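Long-range contacts in kojibiose phosphorylase (Gut metagenome, PDB 6W0P), which is a phosphorylase-type enzyme of glycoside hydrolase family 65, pairing an N-terminal beta-sandwich domain with a helical catalytic barrel and a C-terminal beta domain: residues 360-365 / 429-434; 142-146 / 282-286; 372-376 / 396-401; 477-481 / 579-583. All blocks are in the same frame, centred on the assembly; numbering follows the deposited sequence.

Contact 1: 360-365 / 429-434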
loop_
_atom_site.group_PDB
_atom_site.type_symbol
_atom_site.label_atom_id
_atom_site.label_comp_id
_atom_site.label_asym_id
_atom_site.label_seq_id
_atom_site.Cartn_x
_atom_site.Cartn_y
_atom_site.Cartn_z
ATOM N N TYR A 360 -13.609 33.099 -6.748
ATOM C CA TYR A 360 -12.556 34.156 -6.826
ATOM C C TYR A 360 -12.584 34.835 -8.205
ATOM O O TYR A 360 -12.353 36.039 -8.259
ATOM C CB TYR A 360 -11.181 33.612 -6.416
ATOM C CG TYR A 360 -11.182 33.083 -5.003
ATOM C CD1 TYR A 360 -11.132 33.938 -3.909
ATOM C CD2 TYR A 360 -11.242 31.718 -4.755
ATOM C CE1 TYR A 360 -11.165 33.451 -2.611
ATOM C CE2 TYR A 360 -11.283 31.216 -3.463
ATOM C CZ TYR A 360 -11.244 32.085 -2.384
ATOM O OH TYR A 360 -11.285 31.576 -1.108
ATOM N N LEU A 361 -12.870 34.089 -9.272
ATOM C CA LEU A 361 -12.927 34.603 -10.664
ATOM C C LEU A 361 -13.970 35.720 -10.755
ATOM O O LEU A 361 -13.737 36.657 -11.502
ATOM C CB LEU A 361 -13.260 33.464 -11.627
ATOM C CG LEU A 361 -12.095 32.547 -11.981
ATOM C CD1 LEU A 361 -12.589 31.319 -12.725
ATOM C CD2 LEU A 361 -11.017 33.272 -12.781
ATOM N N TYR A 362 -15.063 35.620 -9.994
ATOM C CA TYR A 362 -16.228 36.535 -10.077
ATOM C C TYR A 362 -16.201 37.592 -8.969
ATOM O O TYR A 362 -17.108 38.430 -8.972
ATOM C CB TYR A 362 -17.522 35.722 -10.071
ATOM C CG TYR A 362 -17.795 35.028 -11.376
ATOM C CD1 TYR A 362 -18.280 35.733 -12.465
ATOM C CD2 TYR A 362 -17.544 33.672 -11.529
ATOM C CE1 TYR A 362 -18.524 35.095 -13.666
ATOM C CE2 TYR A 362 -17.793 33.017 -12.721
ATOM C CZ TYR A 362 -18.270 33.741 -13.800
ATOM O OH TYR A 362 -18.489 33.121 -14.996
ATOM N N SER A 363 -15.200 37.595 -8.089
ATOM C CA SER A 363 -15.084 38.563 -6.963
ATOM C C SER A 363 -13.726 39.260 -6.926
ATOM O O SER A 363 -13.701 40.380 -6.456
ATOM C CB SER A 363 -15.373 37.933 -5.621
ATOM O OG SER A 363 -14.408 36.951 -5.277
ATOM N N ASN A 364 -12.627 38.635 -7.331
ATOM C CA ASN A 364 -11.279 39.170 -6.992
ATOM C C ASN A 364 -10.248 38.608 -7.967
ATOM O O ASN A 364 -9.711 37.510 -7.711
ATOM C CB ASN A 364 -10.949 38.845 -5.537
ATOM C CG ASN A 364 -9.648 39.427 -5.034
ATOM O OD1 ASN A 364 -8.903 40.038 -5.802
ATOM N ND2 ASN A 364 -9.369 39.212 -3.742
ATOM N N GLN A 365 -9.946 39.351 -9.026
ATOM C CA GLN A 365 -9.035 38.858 -10.088
ATOM C C GLN A 365 -7.666 38.481 -9.511
ATOM O O GLN A 365 -7.057 37.503 -9.992
ATOM C CB GLN A 365 -8.815 39.901 -11.174
ATOM C CG GLN A 365 -8.032 39.323 -12.338
ATOM C CD GLN A 365 -7.820 40.349 -13.412
ATOM O OE1 GLN A 365 -8.430 41.416 -13.382
ATOM N NE2 GLN A 365 -6.945 40.027 -14.348
ATOM N N HIS A 429 -10.078 28.774 -17.640
ATOM C CA HIS A 429 -11.221 29.433 -16.961
ATOM C C HIS A 429 -10.858 30.896 -16.677
ATOM O O HIS A 429 -11.681 31.793 -16.931
ATOM C CB HIS A 429 -11.631 28.630 -15.715
ATOM C CG HIS A 429 -13.042 28.843 -15.292
ATOM N ND1 HIS A 429 -13.569 28.237 -14.168
ATOM C CD2 HIS A 429 -14.006 29.638 -15.791
ATOM C CE1 HIS A 429 -14.825 28.629 -14.024
ATOM N NE2 HIS A 429 -15.119 29.498 -15.003
ATOM N N TYR A 430 -9.631 31.126 -16.224
ATOM C CA TYR A 430 -9.102 32.464 -15.885
ATOM C C TYR A 430 -9.118 33.364 -17.132
ATOM O O TYR A 430 -9.569 34.538 -17.060
ATOM C CB TYR A 430 -7.679 32.342 -15.347
ATOM C CG TYR A 430 -7.067 33.679 -15.048
ATOM C CD1 TYR A 430 -7.589 34.455 -14.032
ATOM C CD2 TYR A 430 -6.010 34.189 -15.790
ATOM C CE1 TYR A 430 -7.069 35.704 -13.739
ATOM C CE2 TYR A 430 -5.471 35.432 -15.502
ATOM C CZ TYR A 430 -6.017 36.198 -14.481
ATOM O OH TYR A 430 -5.540 37.429 -14.163
ATOM N N MET A 431 -8.598 32.833 -18.243
ATOM C CA MET A 431 -8.511 33.566 -19.526
ATOM C C MET A 431 -9.941 33.793 -20.033
ATOM O O MET A 431 -10.195 34.857 -20.618
ATOM C CB MET A 431 -7.676 32.792 -20.555
ATOM C CG MET A 431 -6.210 32.682 -20.151
ATOM S SD MET A 431 -5.367 34.306 -20.059
ATOM C CE MET A 431 -5.464 34.781 -21.785
ATOM N N LYS A 432 -10.853 32.861 -19.766
ATOM C CA LYS A 432 -12.245 32.975 -20.248
ATOM C C LYS A 432 -12.955 34.123 -19.508
ATOM O O LYS A 432 -13.790 34.767 -20.124
ATOM C CB LYS A 432 -12.973 31.642 -20.085
ATOM C CG LYS A 432 -14.412 31.661 -20.572
ATOM C CD LYS A 432 -15.259 30.589 -19.949
ATOM C CE LYS A 432 -15.486 29.379 -20.832
ATOM N NZ LYS A 432 -16.426 28.433 -20.171
ATOM N N ILE A 433 -12.617 34.393 -18.248
ATOM C CA ILE A 433 -13.252 35.496 -17.472
ATOM C C ILE A 433 -12.509 36.817 -17.726
ATOM O O ILE A 433 -13.190 37.846 -17.792
ATOM C CB ILE A 433 -13.325 35.137 -15.974
ATOM C CG1 ILE A 433 -14.052 33.812 -15.726
ATOM C CG2 ILE A 433 -13.950 36.274 -15.189
ATOM C CD1 ILE A 433 -15.447 33.736 -16.325
ATOM N N TYR A 434 -11.180 36.809 -17.867
ATOM C CA TYR A 434 -10.341 38.041 -17.838
ATOM C C TYR A 434 -9.492 38.270 -19.092
ATOM O O TYR A 434 -8.907 39.372 -19.210
ATOM C CB TYR A 434 -9.396 37.972 -16.650
ATOM C CG TYR A 434 -10.131 38.158 -15.358
ATOM C CD1 TYR A 434 -10.666 39.392 -15.035
ATOM C CD2 TYR A 434 -10.319 37.100 -14.483
ATOM C CE1 TYR A 434 -11.336 39.579 -13.839
ATOM C CE2 TYR A 434 -10.984 37.273 -13.286
ATOM C CZ TYR A 434 -11.490 38.517 -12.966
ATOM O OH TYR A 434 -12.150 38.704 -11.797
HETATM O O HOH W 1 -17.727 30.414 -15.250
#

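Contact 2: 142-146 / 282-286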
loop_
_atom_site.group_PDB
_atom_site.type_symbol
_atom_site.label_atom_id
_atom_site.label_comp_id
_atom_site.label_asym_id
_atom_site.label_seq_id
_atom_site.Cartn_x
_atom_site.Cartn_y
_atom_site.Cartn_z
ATOM N N SER A 142 -11.493 39.443 23.310
ATOM C CA SER A 142 -11.808 39.861 21.928
ATOM C C SER A 142 -10.559 39.645 21.072
ATOM O O SER A 142 -9.454 39.895 21.589
ATOM C CB SER A 142 -12.304 41.286 21.924
ATOM O OG SER A 142 -13.408 41.426 22.815
ATOM N N ARG A 143 -10.712 39.134 19.846
ATOM C CA ARG A 143 -9.567 39.068 18.908
ATOM C C ARG A 143 -9.969 39.243 17.436
ATOM O O ARG A 143 -11.144 39.010 17.032
ATOM C CB ARG A 143 -8.715 37.820 19.159
ATOM C CG ARG A 143 -9.446 36.492 19.225
ATOM C CD ARG A 143 -8.576 35.455 19.914
ATOM N NE ARG A 143 -8.702 34.153 19.270
ATOM C CZ ARG A 143 -8.375 32.976 19.808
ATOM N NH1 ARG A 143 -7.901 32.909 21.035
ATOM N NH2 ARG A 143 -8.552 31.862 19.110
ATOM N N LEU A 144 -8.953 39.661 16.689
ATOM C CA LEU A 144 -8.953 40.048 15.263
ATOM C C LEU A 144 -7.662 39.530 14.626
ATOM O O LEU A 144 -6.600 39.623 15.261
ATOM C CB LEU A 144 -8.944 41.575 15.149
ATOM C CG LEU A 144 -10.173 42.355 15.587
ATOM C CD1 LEU A 144 -9.828 43.839 15.632
ATOM C CD2 LEU A 144 -11.349 42.145 14.651
ATOM N N LEU A 145 -7.744 39.066 13.388
ATOM C CA LEU A 145 -6.600 39.035 12.458
ATOM C C LEU A 145 -6.808 40.190 11.472
ATOM O O LEU A 145 -7.927 40.330 10.956
ATOM C CB LEU A 145 -6.524 37.660 11.782
ATOM C CG LEU A 145 -6.454 36.457 12.722
ATOM C CD1 LEU A 145 -6.279 35.167 11.939
ATOM C CD2 LEU A 145 -5.324 36.590 13.731
ATOM N N ASP A 146 -5.798 41.037 11.293
ATOM C CA ASP A 146 -5.858 42.217 10.383
ATOM C C ASP A 146 -5.985 41.699 8.950
ATOM O O ASP A 146 -5.108 40.945 8.539
ATOM C CB ASP A 146 -4.620 43.100 10.542
ATOM C CG ASP A 146 -4.763 44.501 9.978
ATOM O OD1 ASP A 146 -5.290 44.655 8.845
ATOM O OD2 ASP A 146 -4.313 45.442 10.669
ATOM N N PHE A 282 -7.958 48.932 19.695
ATOM C CA PHE A 282 -8.657 47.691 19.280
ATOM C C PHE A 282 -9.928 48.103 18.542
ATOM O O PHE A 282 -10.132 47.616 17.432
ATOM C CB PHE A 282 -8.935 46.771 20.476
ATOM C CG PHE A 282 -9.475 45.418 20.089
ATOM C CD1 PHE A 282 -8.620 44.363 19.799
ATOM C CD2 PHE A 282 -10.844 45.191 20.026
ATOM C CE1 PHE A 282 -9.121 43.115 19.450
ATOM C CE2 PHE A 282 -11.348 43.950 19.663
ATOM C CZ PHE A 282 -10.483 42.914 19.367
ATOM N N ALA A 283 -10.709 49.031 19.102
ATOM C CA ALA A 283 -12.031 49.423 18.556
ATOM C C ALA A 283 -11.842 49.936 17.126
ATOM O O ALA A 283 -12.693 49.606 16.282
ATOM C CB ALA A 283 -12.742 50.420 19.453
ATOM N N ASP A 284 -10.761 50.680 16.861
ATOM C CA ASP A 284 -10.453 51.270 15.528
ATOM C C ASP A 284 -9.988 50.175 14.569
ATOM O O ASP A 284 -10.232 50.306 13.350
ATOM C CB ASP A 284 -9.422 52.398 15.638
ATOM C CG ASP A 284 -10.038 53.757 15.956
ATOM O OD1 ASP A 284 -11.302 53.849 16.056
ATOM O OD2 ASP A 284 -9.260 54.720 16.076
ATOM N N LEU A 285 -9.372 49.114 15.089
ATOM C CA LEU A 285 -8.921 47.967 14.257
ATOM C C LEU A 285 -10.118 47.071 13.886
ATOM O O LEU A 285 -10.079 46.455 12.823
ATOM C CB LEU A 285 -7.816 47.230 15.016
ATOM C CG LEU A 285 -6.557 48.072 15.151
ATOM C CD1 LEU A 285 -5.586 47.499 16.155
ATOM C CD2 LEU A 285 -5.901 48.245 13.790
ATOM N N VAL A 286 -11.160 47.028 14.710
ATOM C CA VAL A 286 -12.441 46.362 14.339
ATOM C C VAL A 286 -13.029 47.125 13.138
ATOM O O VAL A 286 -13.417 46.468 12.174
ATOM C CB VAL A 286 -13.440 46.283 15.509
ATOM C CG1 VAL A 286 -14.738 45.610 15.083
ATOM C CG2 VAL A 286 -12.847 45.579 16.725
#

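Contact 3: 372-376 / 396-401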
loop_
_atom_site.group_PDB
_atom_site.type_symbol
_atom_site.label_atom_id
_atom_site.label_comp_id
_atom_site.label_asym_id
_atom_site.label_seq_id
_atom_site.Cartn_x
_atom_site.Cartn_y
_atom_site.Cartn_z
ATOM N N ILE A 372 -3.529 30.510 -9.373
ATOM C CA ILE A 372 -2.771 29.898 -10.507
ATOM C C ILE A 372 -1.261 30.148 -10.337
ATOM O O ILE A 372 -0.487 29.235 -10.654
ATOM C CB ILE A 372 -3.327 30.384 -11.841
ATOM C CG1 ILE A 372 -4.784 29.957 -11.997
ATOM C CG2 ILE A 372 -2.485 29.897 -12.998
ATOM C CD1 ILE A 372 -5.633 30.957 -12.765
ATOM N N MET A 373 -0.843 31.297 -9.798
ATOM C CA MET A 373 0.602 31.643 -9.644
ATOM C C MET A 373 1.217 30.698 -8.615
ATOM O O MET A 373 2.417 30.311 -8.755
ATOM C CB MET A 373 0.811 33.091 -9.183
ATOM C CG MET A 373 0.559 34.139 -10.259
ATOM S SD MET A 373 1.355 33.831 -11.828
ATOM C CE MET A 373 3.071 33.775 -11.327
ATOM N N PHE A 374 0.424 30.284 -7.629
ATOM C CA PHE A 374 0.904 29.261 -6.677
ATOM C C PHE A 374 1.434 28.082 -7.493
ATOM O O PHE A 374 2.489 27.543 -7.109
ATOM C CB PHE A 374 -0.166 28.804 -5.686
ATOM C CG PHE A 374 0.173 27.462 -5.095
ATOM C CD1 PHE A 374 1.222 27.323 -4.200
ATOM C CD2 PHE A 374 -0.507 26.327 -5.492
ATOM C CE1 PHE A 374 1.545 26.086 -3.667
ATOM C CE2 PHE A 374 -0.175 25.087 -4.972
ATOM C CZ PHE A 374 0.851 24.969 -4.058
ATOM N N ARG A 375 0.710 27.678 -8.542
ATOM C CA ARG A 375 1.065 26.511 -9.396
ATOM C C ARG A 375 2.250 26.865 -10.301
ATOM O O ARG A 375 3.096 26.005 -10.519
ATOM C CB ARG A 375 -0.138 26.042 -10.219
ATOM C CG ARG A 375 -1.306 25.567 -9.368
ATOM C CD ARG A 375 -0.986 24.375 -8.469
ATOM N NE ARG A 375 -2.211 23.744 -7.971
ATOM C CZ ARG A 375 -2.281 22.623 -7.264
ATOM N NH1 ARG A 375 -1.188 21.960 -6.935
ATOM N NH2 ARG A 375 -3.459 22.162 -6.881
ATOM N N TYR A 376 2.295 28.074 -10.847
ATOM C CA TYR A 376 3.452 28.517 -11.657
ATOM C C TYR A 376 4.697 28.414 -10.776
ATOM O O TYR A 376 5.726 27.912 -11.237
ATOM C CB TYR A 376 3.299 29.929 -12.228
ATOM C CG TYR A 376 4.501 30.281 -13.061
ATOM C CD1 TYR A 376 4.637 29.803 -14.355
ATOM C CD2 TYR A 376 5.579 30.940 -12.492
ATOM C CE1 TYR A 376 5.789 30.038 -15.089
ATOM C CE2 TYR A 376 6.738 31.186 -13.211
ATOM C CZ TYR A 376 6.847 30.730 -14.512
ATOM O OH TYR A 376 7.998 30.989 -15.198
ATOM N N PHE A 396 1.517 17.878 -11.782
ATOM C CA PHE A 396 1.110 18.549 -10.526
ATOM C C PHE A 396 0.542 17.492 -9.582
ATOM O O PHE A 396 -0.223 16.605 -9.983
ATOM C CB PHE A 396 0.131 19.691 -10.808
ATOM C CG PHE A 396 0.790 20.939 -11.318
ATOM C CD1 PHE A 396 1.365 21.837 -10.433
ATOM C CD2 PHE A 396 0.868 21.193 -12.672
ATOM C CE1 PHE A 396 2.017 22.967 -10.904
ATOM C CE2 PHE A 396 1.532 22.314 -13.141
ATOM C CZ PHE A 396 2.100 23.203 -12.257
ATOM N N PRO A 397 0.883 17.572 -8.282
ATOM C CA PRO A 397 0.537 16.516 -7.342
ATOM C C PRO A 397 -0.935 16.477 -6.912
ATOM O O PRO A 397 -1.596 17.492 -6.959
ATOM C CB PRO A 397 1.450 16.853 -6.153
ATOM C CG PRO A 397 1.548 18.378 -6.195
ATOM C CD PRO A 397 1.652 18.670 -7.670
ATOM N N VAL A 398 -1.370 15.315 -6.419
ATOM C CA VAL A 398 -2.701 15.082 -5.785
ATOM C C VAL A 398 -2.819 15.978 -4.550
ATOM O O VAL A 398 -3.817 16.718 -4.418
ATOM C CB VAL A 398 -2.888 13.597 -5.425
ATOM C CG1 VAL A 398 -4.134 13.377 -4.594
ATOM C CG2 VAL A 398 -2.918 12.730 -6.671
ATOM N N ALA A 399 -1.834 15.907 -3.659
ATOM C CA ALA A 399 -1.836 16.661 -2.391
ATOM C C ALA A 399 -0.463 17.291 -2.173
ATOM O O ALA A 399 0.542 16.552 -2.244
ATOM C CB ALA A 399 -2.214 15.739 -1.263
ATOM N N THR A 400 -0.434 18.598 -1.882
ATOM C CA THR A 400 0.824 19.351 -1.655
ATOM C C THR A 400 0.552 20.675 -0.940
ATOM O O THR A 400 -0.586 21.228 -1.106
ATOM C CB THR A 400 1.535 19.590 -2.992
ATOM O OG1 THR A 400 2.885 19.936 -2.712
ATOM C CG2 THR A 400 0.895 20.678 -3.829
ATOM N N ARG A 401 1.540 21.142 -0.164
ATOM C CA ARG A 401 1.731 22.586 0.086
ATOM C C ARG A 401 2.984 23.108 -0.632
ATOM O O ARG A 401 2.905 24.223 -1.172
ATOM C CB ARG A 401 1.758 22.921 1.579
ATOM C CG ARG A 401 1.794 24.421 1.862
ATOM C CD ARG A 401 0.614 25.197 1.296
ATOM N NE ARG A 401 0.853 26.631 1.321
ATOM C CZ ARG A 401 1.669 27.275 0.487
ATOM N NH1 ARG A 401 2.315 26.629 -0.470
ATOM N NH2 ARG A 401 1.848 28.574 0.616
HETATM O O HOH W 2 -2.625 19.711 -5.540
#

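Contact 4: 477-481 / 579-583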
loop_
_atom_site.group_PDB
_atom_site.type_symbol
_atom_site.label_atom_id
_atom_site.label_comp_id
_atom_site.label_asym_id
_atom_site.label_seq_id
_atom_site.Cartn_x
_atom_site.Cartn_y
_atom_site.Cartn_z
ATOM N N ASP A 477 -13.582 9.620 -9.832
ATOM C CA ASP A 477 -14.273 8.480 -9.170
ATOM C C ASP A 477 -13.184 7.549 -8.643
ATOM O O ASP A 477 -12.621 6.769 -9.422
ATOM C CB ASP A 477 -15.242 7.705 -10.077
ATOM C CG ASP A 477 -15.727 6.403 -9.445
ATOM O OD1 ASP A 477 -15.722 6.350 -8.211
ATOM O OD2 ASP A 477 -16.073 5.424 -10.189
ATOM N N GLU A 478 -12.887 7.643 -7.361
ATOM C CA GLU A 478 -11.770 6.883 -6.756
ATOM C C GLU A 478 -12.147 5.417 -6.578
ATOM O O GLU A 478 -11.281 4.662 -6.103
ATOM C CB GLU A 478 -11.365 7.515 -5.429
ATOM C CG GLU A 478 -10.923 8.950 -5.606
ATOM C CD GLU A 478 -10.413 9.592 -4.338
ATOM O OE1 GLU A 478 -10.467 8.947 -3.294
ATOM O OE2 GLU A 478 -9.940 10.700 -4.426
ATOM N N PHE A 479 -13.351 5.019 -6.966
ATOM C CA PHE A 479 -13.797 3.616 -6.871
ATOM C C PHE A 479 -13.390 2.849 -8.125
ATOM O O PHE A 479 -13.737 1.680 -8.198
ATOM C CB PHE A 479 -15.291 3.555 -6.576
ATOM C CG PHE A 479 -15.687 4.116 -5.232
ATOM C CD1 PHE A 479 -14.745 4.372 -4.238
ATOM C CD2 PHE A 479 -17.031 4.305 -4.928
ATOM C CE1 PHE A 479 -15.126 4.868 -2.995
ATOM C CE2 PHE A 479 -17.416 4.760 -3.673
ATOM C CZ PHE A 479 -16.463 5.065 -2.719
ATOM N N LYS A 480 -12.620 3.454 -9.031
ATOM C CA LYS A 480 -12.118 2.791 -10.269
ATOM C C LYS A 480 -10.602 2.979 -10.376
ATOM O O LYS A 480 -10.162 4.124 -10.682
ATOM C CB LYS A 480 -12.855 3.317 -11.500
ATOM C CG LYS A 480 -14.206 2.661 -11.710
ATOM C CD LYS A 480 -14.097 1.187 -12.071
ATOM C CE LYS A 480 -15.320 0.396 -11.675
ATOM N NZ LYS A 480 -15.685 0.609 -10.251
ATOM N N LEU A 481 -9.863 1.889 -10.168
ATOM C CA LEU A 481 -8.382 1.863 -10.010
ATOM C C LEU A 481 -7.707 1.031 -11.112
ATOM O O LEU A 481 -8.098 -0.118 -11.321
ATOM C CB LEU A 481 -8.062 1.313 -8.617
ATOM C CG LEU A 481 -6.597 0.952 -8.360
ATOM C CD1 LEU A 481 -5.678 2.145 -8.585
ATOM C CD2 LEU A 481 -6.420 0.388 -6.962
ATOM N N ILE A 579 -15.157 -2.438 -3.096
ATOM C CA ILE A 579 -15.778 -1.240 -3.733
ATOM C C ILE A 579 -15.308 -1.078 -5.195
ATOM O O ILE A 579 -16.057 -0.503 -5.983
ATOM C CB ILE A 579 -15.530 0.044 -2.919
ATOM C CG1 ILE A 579 -16.425 1.193 -3.415
ATOM C CG2 ILE A 579 -14.050 0.434 -2.937
ATOM C CD1 ILE A 579 -17.920 0.896 -3.414
ATOM N N TYR A 580 -14.127 -1.554 -5.575
ATOM C CA TYR A 580 -13.554 -1.307 -6.925
ATOM C C TYR A 580 -14.259 -2.140 -7.998
ATOM O O TYR A 580 -14.253 -1.717 -9.180
ATOM C CB TYR A 580 -12.055 -1.592 -6.954
ATOM C CG TYR A 580 -11.238 -0.618 -6.150
ATOM C CD1 TYR A 580 -11.121 0.699 -6.543
ATOM C CD2 TYR A 580 -10.535 -1.026 -5.037
ATOM C CE1 TYR A 580 -10.348 1.597 -5.836
ATOM C CE2 TYR A 580 -9.746 -0.145 -4.318
ATOM C CZ TYR A 580 -9.657 1.174 -4.715
ATOM O OH TYR A 580 -8.924 2.060 -3.986
ATOM N N ARG A 581 -14.855 -3.275 -7.619
ATOM C CA ARG A 581 -15.308 -4.280 -8.622
ATOM C C ARG A 581 -16.834 -4.257 -8.728
ATOM O O ARG A 581 -17.420 -5.332 -8.976
ATOM C CB ARG A 581 -14.712 -5.658 -8.312
ATOM C CG ARG A 581 -14.953 -6.174 -6.912
ATOM C CD ARG A 581 -14.192 -7.467 -6.675
ATOM N NE ARG A 581 -14.331 -7.917 -5.297
ATOM C CZ ARG A 581 -15.347 -8.634 -4.796
ATOM N NH1 ARG A 581 -16.362 -9.013 -5.567
ATOM N NH2 ARG A 581 -15.347 -8.961 -3.503
ATOM N N THR A 582 -17.438 -3.071 -8.586
ATOM C CA THR A 582 -18.893 -2.812 -8.766
ATOM C C THR A 582 -19.057 -1.631 -9.728
ATOM O O THR A 582 -18.042 -1.161 -10.274
ATOM C CB THR A 582 -19.613 -2.495 -7.444
ATOM O OG1 THR A 582 -19.261 -1.177 -7.012
ATOM C CG2 THR A 582 -19.306 -3.479 -6.335
ATOM N N ASP A 583 -20.292 -1.157 -9.897
ATOM C CA ASP A 583 -20.627 0.033 -10.714
ATOM C C ASP A 583 -21.093 1.153 -9.778
ATOM O O ASP A 583 -21.877 2.013 -10.206
ATOM C CB ASP A 583 -21.628 -0.361 -11.794
ATOM C CG ASP A 583 -23.019 -0.669 -11.283
ATOM O OD1 ASP A 583 -23.176 -0.859 -10.047
ATOM O OD2 ASP A 583 -23.919 -0.706 -12.125
HETATM O O HOH W 3 -9.397 4.754 -4.205
#

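Contact 1: 360-365 / 429-434
Leu-361 loses more surface to this contact than any other residue, 124 Å² of the 476 Å² buried in all. Its side chain is a knob in a hole formed by His-429, Tyr-430, Ile-433 and Tyr-434, two pairs of residues one helical turn apart. CD1 of Leu-361 stands 3.5 Å from the centroid of the His-429 ring and only 9° off the ring normal, a CH-pi contact, while Leu-361 CD2 reaches the ring edge of Tyr-430 at CD1 (3.8 Å). The hole belongs to the C-terminal end of helix 418-434, and the knob to the last turn of helix 351-361. Such packing of helix on helix builds the alpha/alpha barrel of family 65 enzymes. Tyr-434, with 87 Å² covered, packs against the turn that follows: its OH donates a weak hydrogen bond to Leu-361 O (2.6 Å). Over one face of its ring runs Gln-365, whose CG is 3.5 Å from the centroid and 6° off the normal. Gln-365 opens the next helix, just after the N-cap Asn-364, and its NE2 gives a nearly linear hydrogen bond (3.0 Å, 177°) to Tyr-430 OH, which is also bonded to Asp-436. On the other flank, water 1 lies 2.8 Å from both Tyr-362 OH and His-429 NE2, hydrogen-bonded to each.

Contact 2: 142-146 / 282-286
Ser-142, on strand 135-145, directs its CA-to-CB bond at helix 282-300, and its CB comes within 3.5 Å of Phe-282 CZ. The next residue, Arg-143, points away; across the interface its backbone N lies 3.8 Å from Phe-282 CZ, while its guanidinium forms a salt bridge with Asp-47 and a cation-pi contact with Phe-45 on the far side of the sheet. Leu-144 faces the helix again and has more surface covered than any other residue here, 89 Å². Its CD1 stands over one face of the Phe-282 ring, 4.1 Å from the centroid and 20° off the normal, so the contact qualifies as CH-pi. The same methyl meets Leu-285 CB at 4.0 Å and Val-286 CG2 at 3.7 Å, and so sits against the outside of the first helical turn. At Asp-146, where the strand has ended, OD2 comes no closer than 4.5 Å to Leu-285 CD2; the carboxylate instead bonds Tyr-154 and Lys-288. Strand and helix segments have axes 9.5 Å apart at an angle of 49°. Between them the packing is carried by apolar side chains, with polar links from Asp-146 to Lys-288 and from Leu-145 O to Asn-289 further along the helix. It is the packing of a helix on one face of an antiparallel sheet, by which the helical linker of family 65 enzymes lies against the N-terminal beta-sandwich.

Contact 3: 372-376 / 396-401
Helix 365-376 of the alpha/alpha barrel here meets an irregular loop, 396-401, and the two bury 284 Å² between them. Ring contacts make up much of it. Phe-396 brings its ring edge to the end of the helix, with CE1 3.2 Å from Arg-375 O and 3.8 Å from Arg-375 CB. The Phe-374 ring has Thr-400 CG2 near its plane, 4.3 Å from CZ, and its CE1 lies 3.3 Å from Arg-401 NH1; that guanidinium approaches obliquely and has firm polar partners elsewhere, Thr-331 O and Asn-61. Carbon atoms also pack near the Arg-375 guanidinium, whose NH1 is 4.0 Å from Thr-400 CG2 and 4.4 Å from Pro-397 CD. Charge pairing lies beyond the two segments: Arg-375 NH2 forms a salt bridge with Glu-353 on helix 351-361. A polar link between the segments runs through water 2, which accepts from Arg-375 NH2 at 2.9 Å and can donate to Pro-397 O at 2.8 Å.

Contact 4: 477-481 / 579-583
Ile-579 overlaps the aromatic ring of Phe-479: its CG1 sits 3.5 Å from the ring centroid and 11° off the normal, a CH-pi contact over the face. Phe-479 occupies the third position of a type I beta turn from Asp-477 to Lys-480, and the turn is reinforced by an Asx turn in which Phe-479 N donates to Asp-477 OD1 (3.0 Å). Two loops of the catalytic domain meet here, the turn on one side and a short 3-10 segment, which includes Ile-579 and Tyr-580, on the other. Their backbones come close, with CA atoms of Phe-479 and Tyr-580 4.9 Å apart and a CA-H...O contact from Tyr-580 CA to Phe-479 O (3.3 Å, 162°). Lys-480 fastens the loops together. Its NZ donates to Tyr-580 O and Thr-582 O, each at 2.9 Å, and within its own loop to Phe-479 O at 3.0 Å, so the ammonium group is bound to three carbonyls. The second subunit borders this place: its Trp-410 packs on Leu-481, and its Gln-463 bonds Asp-583. Tyr-580 has the most area covered, 105 Å², with the backbone of the turn at its ring edge and Leu-481 CD2 over one face. Beyond the ring, its OH is hydrogen-bonded to Tyr-576 and to water 3 (2.7 Å), which donates to Glu-478 O (2.7 Å).

How the contacts relate
All four contacts are largely buried; their centres lie about 13 Å (contact 3), 17 Å (contact 1), 24 Å (contact 2) and 27 Å (contact 4) from the centre of the chain. Contacts 1 and 3 lie on consecutive barrel helices, 351-361 and 365-376, and touch, Tyr-430 CB lying 3.6 Å from Ile-372 CD1. Contact 2 joins the N-terminal sheet to the linker helix 282-300, which runs on to reach Ser-363 and Asn-364 of contact 1. Contact 4, its centre about 50 Å from that of contact 2, alone borders the second subunit. Chemistry follows place: mainly apolar between strand and helix, knob-and-hole between helices, water-bridged from helix to loop, and lysine-to-carbonyl where two loops meet.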